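Local structure of uncharacterized protein (Vibrio parahaemolyticus, 1ZBP) at residues Ala91-Glu96 / Asp197-Gly202; Lys133-Asn138 / Ser143-Ile148; Ile156-Thr161 / Phe166-Ala171. The protein is of unknown function but belongs to the ImpE family, which has members encoded in type VI secretion gene clusters. All coordinates share one frame; numbering follows the deposited sequence.

Contact 1: residues Ala91-Glu96 / Asp197-Gly202; sequences AKVLGE and DGLGEG
Val93 CA and Gly198 CA, 6.8 Å apart, are the nearest CA atoms of the two segments, and no hydrogen bond joins them. Each backbone bends here. Val93 is the centre of an inverse gamma turn, closed by a weak bond from Leu94 N to Lys92 O of 3.1 Å. Across from it, Leu199 and Gly200 both face Ile196, which makes a classic beta bulge. The contact is small and apolar, burying 110 Å² in all. Val93 carries it: CG1 meets the backbone of Asp197 and Gly198, CG2 meets Leu199. CG1 lies anti to the Val93 backbone N (chi1 -167°), and this torsion sets it against the backbone of the other segment. There Val93 CG1 is 4.0 Å from Asp197 O and 4.2 Å from Gly198 CA. Gly198 has a positive phi of 98° and meets the valine with its CA alone. The second methyl sits beside the Val93 backbone N. It meets a branch end of Leu199, with Val93 CG2 4.3 Å from Leu199 CD2. These are loose van der Waals contacts at the protein surface. Asp197 takes part through its backbone, while its carboxylate turns to another partner: OD2 is hydrogen-bonded to Asn174 ND2. The backbone of Asp197 is also bonded to Ser172. Asp197 therefore has firmer ties elsewhere than to Val93. Val93 and Leu199 each also touch Phe166 of strand 165-169, so three apolar side chains gather here. Segment 91-96 leaves the small three-stranded sheet at its edge strand 91-92, and Lys92 and Leu94 pack on helix 98-113. Segment 197-202 is the turn between strands 189-196 and 202-207 at one edge of the large antiparallel sheet.

Contact 2: residues Lys133-Asn138 / Ser143-Ile148; sequences KGFLAN and SDVRDI
Phe135 and Val145 form the tight, buried part of this beta hairpin, made by strands 135-137 and 140-147. Their side chains cross at about a right angle. Val145 CG2 lies 3.9 Å from Phe135 CB, and Val145 CB is 4.0 Å from Phe135 CD2. With CG1 anti to the Val145 backbone N (chi1 170°), CG2 falls beside that N and is the methyl brought to Phe135. The hairpin neighbours in the eight-stranded sheet enclose this pair. Phe135 packs on Leu258 and Val260 of strand 257-260, and Val145 on Trp243 and Val245 of strand 242-245.

The other side is more exposed. Ser143 and Lys133 both direct CB away from the opposite segment, and it is mainly backbone that meets there. Gly134 CA comes 3.5 Å from Ser143 O. No direct hydrogen bond joins the two segments, although the Phe135 backbone is bonded to Phe142, just before the second one. A nearly straight CA-H...O contact runs from Asp144 CA to Lys133 O (163° at the hydrogen). The Asp144 carboxylate is tied to its own side of the contact and beyond it. OD1 accepts a weak bond from Val145 N, bent to 126°, and OD2 makes a salt bridge to Arg130 NH2. A water spans the divergence of the two backbones. It lies at the edge of the Phe135 ring, in its plane, and bonds Lys133 O at 2.9 Å and Val145 O at 2.8 Å, though it may not donate to both at once.

Contact 3: residues Ile156-Thr161 / Phe166-Ala171; sequences IELFST and FLVPIA
Ile156 opens the ladder as a hydrogen-bonded antiparallel pair with Val168. Ile156 N donates to Val168 O at 2.8 Å, and Val168 N returns a bond to Ile156 O. Ile156 CG1 sits between backbone N and carbonyl carbon (chi1 54°), which brings it within 3.3 Å of Val168 O. Ile156 CG2 packs on Ile170 CG1 at 3.8 Å. Glu157 makes a non-hydrogen-bonded pair with Leu167, and the two side chains lie side by side. Its extended chain carries the carboxylate to salt bridges with Arg81 and Lys241 and a hydrogen bond with Tyr165 OH. The two positive neighbours would probably favour the ionised carboxylate. Leu158 pairs with Phe166 through two bonds, the straighter from Phe166 N to Leu158 O (176°). Leu158 CD1 reaches Val168 CG2 at 4.1 Å. Ser160 OG lies 3.7 Å from Phe166 CE1 and is hydrogen-bonded to Asn164 N. The hairpin is thus the antiparallel pair of the three-stranded sheet, with 91-92 added parallel to 165-169. Leu158 and Val168 face strand 189-196, and Leu167 touches Phe84 of helix 65-84.

In the fold
Contact 3 is the core of the set and contact 1 the surface, with contact 2 partly buried. Contacts 2 and 3 are both beta hairpins, yet only contact 3 has direct backbone bonds between its segments; between the segments of contact 2 there is packing and a water, and contact 1 has van der Waals touch alone. Segment 91-96 of contact 1 and both segments of contact 3 belong to the three-stranded sheet, where a probable hydrogen bond from Val93 N to Leu167 O joins the residue after strand 91-92 to strand 165-169. Contact 2 belongs to the large sheet and meets contact 3 where Phe135 packs against Ile170. Contacts 1 and 2 do not touch.

Contact 1: residues Ala91-Glu96 / Asp197-Gly202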
ATOM      1  N   ALA A  91      -5.310  -9.358   7.824  1.00 51.62           N
ATOM      2  CA  ALA A  91      -5.657 -10.730   7.483  1.00 50.98           C
ATOM      3  C   ALA A  91      -4.622 -11.248   6.494  1.00 52.20           C
ATOM      4  O   ALA A  91      -4.809 -11.153   5.282  1.00 54.88           O
ATOM      5  CB  ALA A  91      -7.048 -10.782   6.861  1.00 49.98           C
ATOM      6  N   LYS A  92      -3.525 -11.789   7.004  1.00 50.27           N
ATOM      7  CA  LYS A  92      -2.495 -12.307   6.123  1.00 50.89           C
ATOM      8  C   LYS A  92      -2.675 -13.763   5.732  1.00 50.62           C
ATOM      9  O   LYS A  92      -2.769 -14.645   6.582  1.00 49.04           O
ATOM     10  CB  LYS A  92      -1.125 -12.121   6.749  1.00 51.73           C
ATOM     11  CG  LYS A  92      -1.046 -12.586   8.162  1.00 49.08           C
ATOM     12  CD  LYS A  92       0.321 -12.296   8.677  1.00 51.47           C
ATOM     13  CE  LYS A  92       1.360 -13.042   7.860  1.00 50.61           C
ATOM     14  NZ  LYS A  92       2.738 -12.773   8.369  1.00 51.11           N
ATOM     15  N   VAL A  93      -2.698 -13.989   4.423  1.00 52.56           N
ATOM     16  CA  VAL A  93      -2.871 -15.308   3.834  1.00 54.93           C
ATOM     17  C   VAL A  93      -1.504 -15.926   3.621  1.00 56.72           C
ATOM     18  O   VAL A  93      -1.227 -16.481   2.555  1.00 59.01           O
ATOM     19  CB  VAL A  93      -3.569 -15.211   2.457  1.00 54.53           C
ATOM     20  CG1 VAL A  93      -4.028 -16.588   2.002  1.00 55.48           C
ATOM     21  CG2 VAL A  93      -4.737 -14.248   2.543  1.00 54.70           C
ATOM     22  N   LEU A  94      -0.641 -15.819   4.625  1.00 57.37           N
ATOM     23  CA  LEU A  94       0.702 -16.374   4.503  1.00 60.15           C
ATOM     24  C   LEU A  94       0.623 -17.893   4.323  1.00 62.38           C
ATOM     25  O   LEU A  94       1.404 -18.484   3.563  1.00 63.40           O
ATOM     26  CB  LEU A  94       1.538 -16.022   5.739  1.00 59.61           C
ATOM     27  CG  LEU A  94       1.757 -17.125   6.777  1.00 59.07           C
ATOM     28  CD1 LEU A  94       2.949 -17.984   6.346  1.00 58.74           C
ATOM     29  CD2 LEU A  94       2.006 -16.504   8.143  1.00 58.98           C
ATOM     30  N   GLY A  95      -0.317 -18.522   5.020  1.00 62.72           N
ATOM     31  CA  GLY A  95      -0.459 -19.957   4.887  1.00 64.52           C
ATOM     32  C   GLY A  95      -0.726 -20.645   6.201  1.00 65.67           C
ATOM     33  O   GLY A  95      -1.397 -20.096   7.074  1.00 66.34           O
ATOM     34  N   GLU A  96      -0.197 -21.854   6.341  1.00 66.64           N
ATOM     35  CA  GLU A  96      -0.394 -22.620   7.555  1.00 67.82           C
ATOM     36  C   GLU A  96       0.591 -22.215   8.651  1.00 67.50           C
ATOM     37  O   GLU A  96       0.357 -22.484   9.833  1.00 68.22           O
ATOM     38  CB  GLU A  96      -0.274 -24.121   7.261  1.00 69.15           C
ATOM     39  CG  GLU A  96      -1.610 -24.871   7.308  1.00 71.16           C
ATOM     40  CD  GLU A  96      -2.485 -24.643   6.076  1.00 72.22           C
ATOM     41  OE1 GLU A  96      -2.482 -23.515   5.529  1.00 72.31           O
ATOM     42  OE2 GLU A  96      -3.189 -25.597   5.666  1.00 71.63           O
ATOM     43  N   ASP A 197      -2.840 -17.891  -4.501  1.00 43.04           N
ATOM     44  CA  ASP A 197      -3.256 -19.086  -3.789  1.00 45.79           C
ATOM     45  C   ASP A 197      -3.959 -18.662  -2.511  1.00 46.48           C
ATOM     46  O   ASP A 197      -3.439 -17.836  -1.760  1.00 47.42           O
ATOM     47  CB  ASP A 197      -2.027 -19.932  -3.456  1.00 47.04           C
ATOM     48  CG  ASP A 197      -1.259 -20.339  -4.698  1.00 49.30           C
ATOM     49  OD1 ASP A 197      -0.051 -20.663  -4.590  1.00 49.53           O
ATOM     50  OD2 ASP A 197      -1.881 -20.342  -5.783  1.00 48.24           O
ATOM     51  N   GLY A 198      -5.143 -19.218  -2.269  1.00 47.74           N
ATOM     52  CA  GLY A 198      -5.878 -18.876  -1.064  1.00 48.69           C
ATOM     53  C   GLY A 198      -6.961 -17.829  -1.263  1.00 50.18           C
ATOM     54  O   GLY A 198      -7.730 -17.546  -0.336  1.00 50.91           O
ATOM     55  N   LEU A 199      -7.019 -17.250  -2.463  1.00 49.43           N
ATOM     56  CA  LEU A 199      -8.018 -16.229  -2.793  1.00 48.53           C
ATOM     57  C   LEU A 199      -8.550 -16.414  -4.215  1.00 47.66           C
ATOM     58  O   LEU A 199      -9.590 -15.859  -4.569  1.00 48.23           O
ATOM     59  CB  LEU A 199      -7.418 -14.824  -2.660  1.00 48.25           C
ATOM     60  CG  LEU A 199      -6.884 -14.396  -1.288  1.00 49.59           C
ATOM     61  CD1 LEU A 199      -6.201 -13.039  -1.392  1.00 48.77           C
ATOM     62  CD2 LEU A 199      -8.021 -14.357  -0.291  1.00 51.01           C
ATOM     63  N   GLY A 200      -7.840 -17.198  -5.023  1.00 46.33           N
ATOM     64  CA  GLY A 200      -8.263 -17.425  -6.394  1.00 44.19           C
ATOM     65  C   GLY A 200      -8.171 -16.144  -7.196  1.00 43.99           C
ATOM     66  O   GLY A 200      -7.364 -15.271  -6.872  1.00 43.12           O
ATOM     67  N   GLU A 201      -8.977 -16.018  -8.245  1.00 43.26           N
ATOM     68  CA  GLU A 201      -8.954 -14.802  -9.060  1.00 42.31           C
ATOM     69  C   GLU A 201      -9.748 -13.699  -8.373  1.00 41.02           C
ATOM     70  O   GLU A 201     -10.880 -13.913  -7.938  1.00 40.63           O
ATOM     71  CB  GLU A 201      -9.545 -15.063 -10.442  1.00 43.87           C
ATOM     72  CG  GLU A 201      -8.824 -16.161 -11.202  1.00 51.19           C
ATOM     73  CD  GLU A 201      -9.119 -16.130 -12.695  1.00 54.19           C
ATOM     74  OE1 GLU A 201     -10.314 -16.135 -13.064  1.00 57.15           O
ATOM     75  OE2 GLU A 201      -8.157 -16.108 -13.496  1.00 54.59           O
ATOM     76  N   GLY A 202      -9.154 -12.516  -8.270  1.00 38.51           N
ATOM     77  CA  GLY A 202      -9.848 -11.417  -7.633  1.00 35.59           C
ATOM     78  C   GLY A 202      -9.277 -10.063  -7.980  1.00 35.08           C
ATOM     79  O   GLY A 202      -8.481  -9.930  -8.908  1.00 32.78           O
TER

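Contact 2: residues Lys133-Asn138 / Ser143-Ile148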
ATOM      1  N   LYS A 133      10.816 -17.469  -4.848  1.00 39.06           N
ATOM      2  CA  LYS A 133       9.970 -17.830  -5.981  1.00 38.33           C
ATOM      3  C   LYS A 133      10.359 -16.992  -7.182  1.00 36.52           C
ATOM      4  O   LYS A 133      10.471 -15.774  -7.073  1.00 36.01           O
ATOM      5  CB  LYS A 133       8.497 -17.572  -5.644  1.00 36.68           C
ATOM      6  CG  LYS A 133       7.502 -18.321  -6.502  1.00 37.82           C
ATOM      7  CD  LYS A 133       7.507 -19.793  -6.144  1.00 39.02           C
ATOM      8  CE  LYS A 133       6.275 -20.512  -6.664  1.00 41.00           C
ATOM      9  NZ  LYS A 133       6.248 -21.950  -6.215  1.00 43.25           N
ATOM     10  N   GLY A 134      10.563 -17.647  -8.322  1.00 35.76           N
ATOM     11  CA  GLY A 134      10.928 -16.937  -9.538  1.00 36.33           C
ATOM     12  C   GLY A 134       9.714 -16.395 -10.272  1.00 36.63           C
ATOM     13  O   GLY A 134       8.661 -17.038 -10.334  1.00 35.80           O
ATOM     14  N   PHE A 135       9.869 -15.212 -10.855  1.00 35.22           N
ATOM     15  CA  PHE A 135       8.770 -14.578 -11.559  1.00 32.62           C
ATOM     16  C   PHE A 135       9.150 -14.040 -12.921  1.00 33.79           C
ATOM     17  O   PHE A 135      10.323 -13.837 -13.245  1.00 34.81           O
ATOM     18  CB  PHE A 135       8.217 -13.418 -10.728  1.00 32.95           C
ATOM     19  CG  PHE A 135       7.243 -13.845  -9.672  1.00 30.98           C
ATOM     20  CD1 PHE A 135       5.907 -14.046  -9.994  1.00 27.65           C
ATOM     21  CD2 PHE A 135       7.652 -14.048  -8.366  1.00 29.37           C
ATOM     22  CE1 PHE A 135       5.005 -14.450  -9.053  1.00 27.45           C
ATOM     23  CE2 PHE A 135       6.744 -14.457  -7.405  1.00 30.16           C
ATOM     24  CZ  PHE A 135       5.419 -14.651  -7.747  1.00 28.32           C
ATOM     25  N   LEU A 136       8.121 -13.818 -13.722  1.00 34.06           N
ATOM     26  CA  LEU A 136       8.270 -13.233 -15.040  1.00 34.16           C
ATOM     27  C   LEU A 136       7.738 -11.823 -14.816  1.00 32.02           C
ATOM     28  O   LEU A 136       6.554 -11.646 -14.532  1.00 31.43           O
ATOM     29  CB  LEU A 136       7.404 -13.973 -16.055  1.00 34.96           C
ATOM     30  CG  LEU A 136       8.167 -14.702 -17.154  1.00 34.52           C
ATOM     31  CD1 LEU A 136       9.014 -15.796 -16.553  1.00 33.60           C
ATOM     32  CD2 LEU A 136       7.178 -15.276 -18.152  1.00 36.33           C
ATOM     33  N   ALA A 137       8.613 -10.829 -14.903  1.00 32.57           N
ATOM     34  CA  ALA A 137       8.200  -9.444 -14.677  1.00 34.60           C
ATOM     35  C   ALA A 137       8.303  -8.635 -15.956  1.00 34.08           C
ATOM     36  O   ALA A 137       9.394  -8.358 -16.440  1.00 35.68           O
ATOM     37  CB  ALA A 137       9.043  -8.810 -13.575  1.00 32.33           C
ATOM     38  N   ASN A 138       7.147  -8.245 -16.486  1.00 36.04           N
ATOM     39  CA  ASN A 138       7.079  -7.500 -17.738  1.00 38.59           C
ATOM     40  C   ASN A 138       7.677  -8.406 -18.820  1.00 40.46           C
ATOM     41  O   ASN A 138       8.510  -7.971 -19.623  1.00 43.85           O
ATOM     42  CB  ASN A 138       7.879  -6.186 -17.647  1.00 38.70           C
ATOM     43  CG  ASN A 138       7.267  -5.175 -16.666  1.00 38.92           C
ATOM     44  OD1 ASN A 138       7.927  -4.207 -16.265  1.00 39.43           O
ATOM     45  ND2 ASN A 138       6.004  -5.392 -16.283  1.00 36.00           N
ATOM     46  N   SER A 143      14.914 -14.973 -11.266  1.00 29.81           N
ATOM     47  CA  SER A 143      14.897 -16.128 -10.362  1.00 30.55           C
ATOM     48  C   SER A 143      14.331 -15.855  -8.974  1.00 29.97           C
ATOM     49  O   SER A 143      14.120 -16.793  -8.201  1.00 29.89           O
ATOM     50  CB  SER A 143      16.302 -16.687 -10.189  1.00 30.38           C
ATOM     51  OG  SER A 143      17.094 -15.783  -9.445  1.00 32.81           O
ATOM     52  N   ASP A 144      14.085 -14.586  -8.656  1.00 29.36           N
ATOM     53  CA  ASP A 144      13.549 -14.233  -7.349  1.00 27.37           C
ATOM     54  C   ASP A 144      13.046 -12.793  -7.283  1.00 27.17           C
ATOM     55  O   ASP A 144      13.555 -11.910  -7.971  1.00 24.71           O
ATOM     56  CB  ASP A 144      14.617 -14.488  -6.285  1.00 31.29           C
ATOM     57  CG  ASP A 144      14.079 -14.381  -4.867  1.00 34.92           C
ATOM     58  OD1 ASP A 144      12.864 -14.591  -4.673  1.00 36.22           O
ATOM     59  OD2 ASP A 144      14.879 -14.114  -3.944  1.00 36.78           O
ATOM     60  N   VAL A 145      12.046 -12.576  -6.430  1.00 27.40           N
ATOM     61  CA  VAL A 145      11.418 -11.275  -6.253  1.00 27.28           C
ATOM     62  C   VAL A 145      11.067 -11.003  -4.784  1.00 28.21           C
ATOM     63  O   VAL A 145      10.511 -11.857  -4.079  1.00 27.17           O
ATOM     64  CB  VAL A 145      10.128 -11.183  -7.107  1.00 28.97           C
ATOM     65  CG1 VAL A 145       9.333  -9.951  -6.745  1.00 26.64           C
ATOM     66  CG2 VAL A 145      10.508 -11.133  -8.590  1.00 29.58           C
ATOM     67  N   ARG A 146      11.374  -9.796  -4.327  1.00 27.21           N
ATOM     68  CA  ARG A 146      11.080  -9.436  -2.956  1.00 28.23           C
ATOM     69  C   ARG A 146      11.091  -7.920  -2.794  1.00 27.09           C
ATOM     70  O   ARG A 146      11.765  -7.231  -3.547  1.00 27.98           O
ATOM     71  CB  ARG A 146      12.126 -10.089  -2.067  1.00 31.22           C
ATOM     72  CG  ARG A 146      11.736 -10.169  -0.629  1.00 38.04           C
ATOM     73  CD  ARG A 146      12.421  -9.083   0.178  1.00 40.95           C
ATOM     74  NE  ARG A 146      13.868  -9.176   0.117  1.00 40.19           N
ATOM     75  CZ  ARG A 146      14.663  -8.753   1.092  1.00 45.40           C
ATOM     76  NH1 ARG A 146      14.135  -8.218   2.191  1.00 41.16           N
ATOM     77  NH2 ARG A 146      15.987  -8.860   0.969  1.00 47.55           N
ATOM     78  N   ASP A 147      10.340  -7.395  -1.832  1.00 27.10           N
ATOM     79  CA  ASP A 147      10.331  -5.943  -1.607  1.00 28.91           C
ATOM     80  C   ASP A 147      11.641  -5.580  -0.887  1.00 29.06           C
ATOM     81  O   ASP A 147      12.087  -6.315  -0.009  1.00 28.67           O
ATOM     82  CB  ASP A 147       9.134  -5.543  -0.737  1.00 27.39           C
ATOM     83  CG  ASP A 147       8.888  -4.038  -0.718  1.00 29.10           C
ATOM     84  OD1 ASP A 147       9.834  -3.267  -0.453  1.00 26.11           O
ATOM     85  OD2 ASP A 147       7.737  -3.623  -0.965  1.00 27.14           O
ATOM     86  N   ILE A 148      12.263  -4.462  -1.260  1.00 30.11           N
ATOM     87  CA  ILE A 148      13.523  -4.059  -0.630  1.00 30.31           C
ATOM     88  C   ILE A 148      13.324  -3.800   0.867  1.00 30.73           C
ATOM     89  O   ILE A 148      14.169  -4.166   1.690  1.00 30.24           O
ATOM     90  CB  ILE A 148      14.130  -2.804  -1.320  1.00 32.51           C
ATOM     91  CG1 ILE A 148      14.617  -3.174  -2.728  1.00 29.68           C
ATOM     92  CG2 ILE A 148      15.305  -2.252  -0.487  1.00 30.06           C
ATOM     93  CD1 ILE A 148      15.120  -1.975  -3.546  1.00 33.46           C
TER
HETATM   94  O   HOH W   1       9.408 -14.254  -4.874  1.00 21.62           O

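Contact 3: residues Ile156-Thr161 / Phe166-Ala171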
ATOM      1  N   ILE A 156       3.226  -8.687  -0.291  1.00 24.79           N
ATOM      2  CA  ILE A 156       2.660  -7.552  -0.994  1.00 25.19           C
ATOM      3  C   ILE A 156       1.457  -7.192  -0.141  1.00 26.25           C
ATOM      4  O   ILE A 156       0.992  -8.005   0.685  1.00 25.06           O
ATOM      5  CB  ILE A 156       2.174  -7.861  -2.433  1.00 26.03           C
ATOM      6  CG1 ILE A 156       1.206  -9.043  -2.427  1.00 25.88           C
ATOM      7  CG2 ILE A 156       3.357  -8.065  -3.359  1.00 19.81           C
ATOM      8  CD1 ILE A 156       0.362  -9.119  -3.680  1.00 25.96           C
ATOM      9  N   GLU A 157       0.965  -5.974  -0.321  1.00 25.82           N
ATOM     10  CA  GLU A 157      -0.179  -5.497   0.450  1.00 25.88           C
ATOM     11  C   GLU A 157      -1.400  -5.310  -0.461  1.00 27.26           C
ATOM     12  O   GLU A 157      -1.283  -4.951  -1.636  1.00 28.53           O
ATOM     13  CB  GLU A 157       0.166  -4.168   1.120  1.00 25.59           C
ATOM     14  CG  GLU A 157       1.448  -4.186   1.963  1.00 23.48           C
ATOM     15  CD  GLU A 157       1.664  -2.876   2.732  1.00 23.72           C
ATOM     16  OE1 GLU A 157       1.396  -2.820   3.946  1.00 23.02           O
ATOM     17  OE2 GLU A 157       2.118  -1.886   2.128  1.00 21.13           O
ATOM     18  N   LEU A 158      -2.580  -5.570   0.075  1.00 27.28           N
ATOM     19  CA  LEU A 158      -3.790  -5.418  -0.710  1.00 27.29           C
ATOM     20  C   LEU A 158      -4.870  -4.866   0.170  1.00 26.43           C
ATOM     21  O   LEU A 158      -4.921  -5.165   1.351  1.00 25.88           O
ATOM     22  CB  LEU A 158      -4.246  -6.769  -1.281  1.00 28.12           C
ATOM     23  CG  LEU A 158      -3.372  -7.455  -2.346  1.00 30.57           C
ATOM     24  CD1 LEU A 158      -3.791  -8.912  -2.505  1.00 27.22           C
ATOM     25  CD2 LEU A 158      -3.497  -6.708  -3.677  1.00 30.06           C
ATOM     26  N   PHE A 159      -5.719  -4.032  -0.412  1.00 25.61           N
ATOM     27  CA  PHE A 159      -6.861  -3.481   0.296  1.00 25.33           C
ATOM     28  C   PHE A 159      -8.037  -4.142  -0.430  1.00 26.23           C
ATOM     29  O   PHE A 159      -8.289  -3.842  -1.586  1.00 28.51           O
ATOM     30  CB  PHE A 159      -6.925  -1.957   0.140  1.00 25.65           C
ATOM     31  CG  PHE A 159      -5.832  -1.221   0.867  1.00 26.17           C
ATOM     32  CD1 PHE A 159      -5.121  -1.830   1.901  1.00 29.91           C
ATOM     33  CD2 PHE A 159      -5.553   0.097   0.561  1.00 26.88           C
ATOM     34  CE1 PHE A 159      -4.153  -1.138   2.615  1.00 28.45           C
ATOM     35  CE2 PHE A 159      -4.584   0.802   1.272  1.00 31.61           C
ATOM     36  CZ  PHE A 159      -3.879   0.179   2.308  1.00 29.89           C
ATOM     37  N   SER A 160      -8.734  -5.058   0.231  1.00 28.19           N
ATOM     38  CA  SER A 160      -9.858  -5.749  -0.391  1.00 30.57           C
ATOM     39  C   SER A 160     -11.089  -4.858  -0.484  1.00 32.57           C
ATOM     40  O   SER A 160     -11.204  -3.853   0.228  1.00 32.95           O
ATOM     41  CB  SER A 160     -10.218  -6.999   0.400  1.00 29.90           C
ATOM     42  OG  SER A 160     -10.708  -6.660   1.672  1.00 32.92           O
ATOM     43  N   THR A 161     -12.007  -5.239  -1.365  1.00 35.27           N
ATOM     44  CA  THR A 161     -13.245  -4.497  -1.571  1.00 38.71           C
ATOM     45  C   THR A 161     -14.021  -4.350  -0.266  1.00 39.05           C
ATOM     46  O   THR A 161     -14.493  -3.268   0.059  1.00 41.76           O
ATOM     47  CB  THR A 161     -14.150  -5.199  -2.618  1.00 41.56           C
ATOM     48  OG1 THR A 161     -13.461  -5.296  -3.877  1.00 43.70           O
ATOM     49  CG2 THR A 161     -15.436  -4.411  -2.820  1.00 42.46           C
ATOM     50  N   PHE A 166      -4.909  -6.869   3.565  1.00 34.06           N
ATOM     51  CA  PHE A 166      -4.278  -8.182   3.382  1.00 34.07           C
ATOM     52  C   PHE A 166      -2.763  -8.131   3.165  1.00 33.86           C
ATOM     53  O   PHE A 166      -2.249  -7.232   2.507  1.00 35.49           O
ATOM     54  CB  PHE A 166      -4.890  -8.919   2.182  1.00 33.94           C
ATOM     55  CG  PHE A 166      -6.196  -9.603   2.474  1.00 38.15           C
ATOM     56  CD1 PHE A 166      -7.372  -8.866   2.642  1.00 38.33           C
ATOM     57  CD2 PHE A 166      -6.258 -11.001   2.541  1.00 38.90           C
ATOM     58  CE1 PHE A 166      -8.598  -9.516   2.867  1.00 40.47           C
ATOM     59  CE2 PHE A 166      -7.466 -11.662   2.764  1.00 40.22           C
ATOM     60  CZ  PHE A 166      -8.651 -10.919   2.928  1.00 41.14           C
ATOM     61  N   LEU A 167      -2.070  -9.117   3.728  1.00 33.42           N
ATOM     62  CA  LEU A 167      -0.631  -9.281   3.588  1.00 32.31           C
ATOM     63  C   LEU A 167      -0.496 -10.636   2.916  1.00 34.35           C
ATOM     64  O   LEU A 167      -0.783 -11.678   3.519  1.00 34.30           O
ATOM     65  CB  LEU A 167       0.064  -9.284   4.946  1.00 34.34           C
ATOM     66  CG  LEU A 167       0.599  -7.912   5.376  1.00 35.23           C
ATOM     67  CD1 LEU A 167       1.129  -7.987   6.805  1.00 33.92           C
ATOM     68  CD2 LEU A 167       1.705  -7.465   4.421  1.00 32.30           C
ATOM     69  N   VAL A 168      -0.075 -10.614   1.657  1.00 32.85           N
ATOM     70  CA  VAL A 168       0.021 -11.831   0.882  1.00 32.26           C
ATOM     71  C   VAL A 168       1.429 -12.120   0.400  1.00 31.99           C
ATOM     72  O   VAL A 168       2.076 -11.279  -0.232  1.00 32.84           O
ATOM     73  CB  VAL A 168      -0.934 -11.757  -0.323  1.00 31.81           C
ATOM     74  CG1 VAL A 168      -0.780 -12.975  -1.193  1.00 29.75           C
ATOM     75  CG2 VAL A 168      -2.371 -11.627   0.186  1.00 29.61           C
ATOM     76  N   PRO A 169       1.930 -13.319   0.719  1.00 30.34           N
ATOM     77  CA  PRO A 169       3.267 -13.783   0.341  1.00 29.76           C
ATOM     78  C   PRO A 169       3.437 -13.667  -1.166  1.00 27.48           C
ATOM     79  O   PRO A 169       2.588 -14.133  -1.910  1.00 25.26           O
ATOM     80  CB  PRO A 169       3.269 -15.246   0.795  1.00 28.15           C
ATOM     81  CG  PRO A 169       2.402 -15.212   1.993  1.00 30.70           C
ATOM     82  CD  PRO A 169       1.248 -14.328   1.546  1.00 30.71           C
ATOM     83  N   ILE A 170       4.513 -13.022  -1.606  1.00 26.09           N
ATOM     84  CA  ILE A 170       4.771 -12.877  -3.029  1.00 25.16           C
ATOM     85  C   ILE A 170       4.793 -14.287  -3.634  1.00 25.05           C
ATOM     86  O   ILE A 170       4.324 -14.498  -4.752  1.00 23.45           O
ATOM     87  CB  ILE A 170       6.113 -12.148  -3.278  1.00 23.24           C
ATOM     88  CG1 ILE A 170       6.002 -10.713  -2.772  1.00 23.36           C
ATOM     89  CG2 ILE A 170       6.464 -12.175  -4.763  1.00 20.74           C
ATOM     90  CD1 ILE A 170       7.310  -9.935  -2.853  1.00 23.08           C
ATOM     91  N   ALA A 171       5.302 -15.246  -2.862  1.00 24.57           N
ATOM     92  CA  ALA A 171       5.382 -16.653  -3.281  1.00 27.44           C
ATOM     93  C   ALA A 171       4.014 -17.281  -3.572  1.00 28.38           C
ATOM     94  O   ALA A 171       3.916 -18.281  -4.299  1.00 28.52           O
ATOM     95  CB  ALA A 171       6.098 -17.471  -2.216  1.00 26.02           C
TER